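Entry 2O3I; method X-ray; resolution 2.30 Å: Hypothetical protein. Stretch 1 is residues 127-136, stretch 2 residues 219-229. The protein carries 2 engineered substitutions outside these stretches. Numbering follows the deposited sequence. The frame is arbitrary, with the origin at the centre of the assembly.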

# COMPACT_ATOMS: atom_id res chain seq x y z
N ALA A 127 17.43 -18.07 16.67
CA ALA A 127 16.73 -18.71 17.77
C ALA A 127 15.35 -18.06 17.88
O ALA A 127 15.20 -16.85 17.70
CB ALA A 127 17.51 -18.54 19.07
N VAL A 128 14.34 -18.88 18.16
CA VAL A 128 12.98 -18.39 18.32
C VAL A 128 12.75 -18.12 19.80
O VAL A 128 13.17 -18.90 20.65
CB VAL A 128 11.95 -19.42 17.79
CG1 VAL A 128 12.20 -20.77 18.45
CG2 VAL A 128 10.53 -18.95 18.07
N VAL A 129 12.10 -17.00 20.12
CA VAL A 129 11.85 -16.65 21.51
C VAL A 129 10.61 -17.38 22.04
O VAL A 129 9.61 -17.47 21.34
CB VAL A 129 11.67 -15.13 21.65
CG1 VAL A 129 11.35 -14.76 23.09
CG2 VAL A 129 12.94 -14.43 21.18
N ASP A 130 10.69 -17.90 23.26
CA ASP A 130 9.57 -18.62 23.86
C ASP A 130 8.62 -17.56 24.39
O ASP A 130 8.60 -17.26 25.59
CB ASP A 130 10.05 -19.53 25.01
CG ASP A 130 8.94 -20.45 25.54
OD1 ASP A 130 7.83 -20.46 24.97
OD2 ASP A 130 9.18 -21.19 26.52
N ALA A 131 7.84 -16.99 23.47
CA ALA A 131 6.90 -15.93 23.79
C ALA A 131 6.21 -15.47 22.53
O ALA A 131 6.51 -15.95 21.44
CB ALA A 131 7.64 -14.75 24.41
N ASP A 132 5.26 -14.54 22.69
CA ASP A 132 4.55 -13.93 21.58
C ASP A 132 3.79 -12.71 22.09
O ASP A 132 3.75 -12.45 23.30
CB ASP A 132 3.62 -14.91 20.86
CG ASP A 132 2.42 -15.29 21.69
OD1 ASP A 132 2.43 -16.40 22.25
OD2 ASP A 132 1.47 -14.47 21.78
N GLY A 133 3.19 -11.96 21.18
CA GLY A 133 2.50 -10.74 21.54
C GLY A 133 1.20 -10.71 22.34
O GLY A 133 0.73 -9.62 22.66
N ALA A 134 0.63 -11.86 22.69
CA ALA A 134 -0.63 -11.83 23.43
C ALA A 134 -0.94 -13.09 24.21
O ALA A 134 -1.65 -13.04 25.22
CB ALA A 134 -1.78 -11.55 22.46
N GLY A 135 -0.41 -14.22 23.77
CA GLY A 135 -0.70 -15.47 24.45
C GLY A 135 -1.94 -16.06 23.79
O GLY A 135 -2.43 -17.12 24.17
N ARG A 136 -2.45 -15.33 22.79
CA ARG A 136 -3.62 -15.73 22.02
C ARG A 136 -3.47 -15.16 20.61
O ARG A 136 -2.44 -14.54 20.30
CB ARG A 136 -4.91 -15.20 22.65
CG ARG A 136 -4.91 -13.70 22.91
CD ARG A 136 -6.31 -13.17 23.14
NE ARG A 136 -7.13 -13.34 21.94
CZ ARG A 136 -8.46 -13.24 21.90
NH1 ARG A 136 -9.13 -12.96 23.01
NH2 ARG A 136 -9.10 -13.44 20.76
N ALA A 219 8.55 -5.42 25.71
CA ALA A 219 7.79 -5.71 24.49
C ALA A 219 7.10 -7.07 24.53
O ALA A 219 6.06 -7.26 23.92
CB ALA A 219 8.70 -5.61 23.28
N LEU A 220 7.70 -8.01 25.25
CA LEU A 220 7.15 -9.35 25.35
C LEU A 220 6.83 -9.74 26.80
O LEU A 220 7.50 -10.58 27.39
CB LEU A 220 8.13 -10.37 24.75
CG LEU A 220 8.32 -10.47 23.23
CD1 LEU A 220 8.81 -9.15 22.67
CD2 LEU A 220 9.34 -11.55 22.90
N PRO A 221 5.80 -9.11 27.39
CA PRO A 221 5.47 -9.47 28.78
C PRO A 221 4.82 -10.85 28.93
O PRO A 221 4.84 -11.42 30.02
CB PRO A 221 4.55 -8.34 29.23
CG PRO A 221 3.90 -7.90 27.94
CD PRO A 221 5.04 -7.91 26.97
N VAL A 222 4.25 -11.38 27.85
CA VAL A 222 3.60 -12.69 27.91
C VAL A 222 4.61 -13.74 27.44
O VAL A 222 4.91 -13.86 26.25
CB VAL A 222 2.34 -12.72 27.04
CG1 VAL A 222 1.58 -14.03 27.27
CG2 VAL A 222 1.46 -11.52 27.39
N ARG A 223 5.10 -14.53 28.40
CA ARG A 223 6.13 -15.51 28.11
C ARG A 223 5.83 -16.99 28.31
O ARG A 223 4.85 -17.36 28.96
CB ARG A 223 7.36 -15.13 28.93
CG ARG A 223 7.67 -13.66 28.82
CD ARG A 223 8.82 -13.24 29.69
NE ARG A 223 9.15 -11.84 29.46
CZ ARG A 223 10.17 -11.21 30.04
NH1 ARG A 223 10.96 -11.85 30.89
NH2 ARG A 223 10.40 -9.93 29.75
N GLY A 224 6.70 -17.82 27.75
CA GLY A 224 6.56 -19.27 27.85
C GLY A 224 5.37 -19.79 27.07
O GLY A 224 4.91 -20.90 27.31
N THR A 225 4.89 -19.00 26.12
CA THR A 225 3.74 -19.38 25.31
C THR A 225 4.01 -20.50 24.33
O THR A 225 3.12 -21.28 24.00
CB THR A 225 3.21 -18.17 24.54
OG1 THR A 225 4.24 -17.67 23.67
CG2 THR A 225 2.77 -17.07 25.51
N LEU A 226 5.25 -20.59 23.84
CA LEU A 226 5.57 -21.65 22.91
C LEU A 226 5.65 -22.98 23.67
O LEU A 226 5.05 -23.97 23.25
CB LEU A 226 6.89 -21.35 22.18
CG LEU A 226 7.21 -22.22 20.96
CD1 LEU A 226 8.18 -21.50 20.06
CD2 LEU A 226 7.76 -23.58 21.40
N SER A 227 6.38 -23.00 24.78
CA SER A 227 6.51 -24.23 25.55
C SER A 227 5.19 -24.76 26.12
O SER A 227 4.94 -25.97 26.11
CB SER A 227 7.55 -24.05 26.67
OG SER A 227 7.35 -22.84 27.38
N ARG A 228 4.32 -23.88 26.60
CA ARG A 228 3.05 -24.35 27.12
C ARG A 228 2.20 -24.90 25.96
O ARG A 228 1.42 -25.83 26.14
CB ARG A 228 2.29 -23.23 27.85
CG ARG A 228 1.79 -22.16 26.94
CD ARG A 228 0.62 -21.41 27.56
NE ARG A 228 -0.04 -20.66 26.50
CZ ARG A 228 -0.78 -19.57 26.69
NH1 ARG A 228 -0.97 -19.10 27.91
NH2 ARG A 228 -1.30 -18.95 25.64
N ALA A 229 2.36 -24.33 24.77
CA ALA A 229 1.62 -24.82 23.62
C ALA A 229 2.08 -26.24 23.31
O ALA A 229 1.27 -27.10 22.96
CB ALA A 229 1.85 -23.92 22.41
O HOH W 1 4.06 -10.40 25.13

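This is a mixed contact, in which hydrogen bonds from two aspartates to the start of a helix are joined by two apolar contacts. The backbones meet at a single beta bridge, Ala131 with Arg223, whose CA atoms lie 4.4 Å apart. Next to it, Gly224 N donates to Asp130 O at 2.9 Å. Gly224 is the N-cap residue, and its positive phi suits glycine.

Asp130 reaches the first turn of the helix, where backbone NH groups lack helical partners. Asp130 OD1 accepts from Ser227 N at 2.9 Å and, more weakly, from Leu226 N at 2.8 Å. Asp130 OD2 accepts from Ser227 OG at 2.6 Å. Asp132 OD1 takes a hydrogen bond from Thr225 OG1 at 2.6 Å. Asp132 OD2 holds its own stretch, accepting from Ala134 N at 2.9 Å and Gly135 N at 2.7 Å.

One water links the backbones, donating to Asp132 O and accepting from Val222 N. Arg228 NH2 donates to the carbonyl Gly135 O, at the guanidinium edge; the 118° angle makes this bond weak despite its 2.6 Å length. A CB on Gly135 would crowd Val222 CG1.

Leu220 CD2 packs against Val129 CG1 at 3.8 Å and Ala131 CB at 3.9 Å. Separately, Val128 CG2 meets Leu226 CD1 at 4.0 Å. Both contacts bury hydrocarbon away from water.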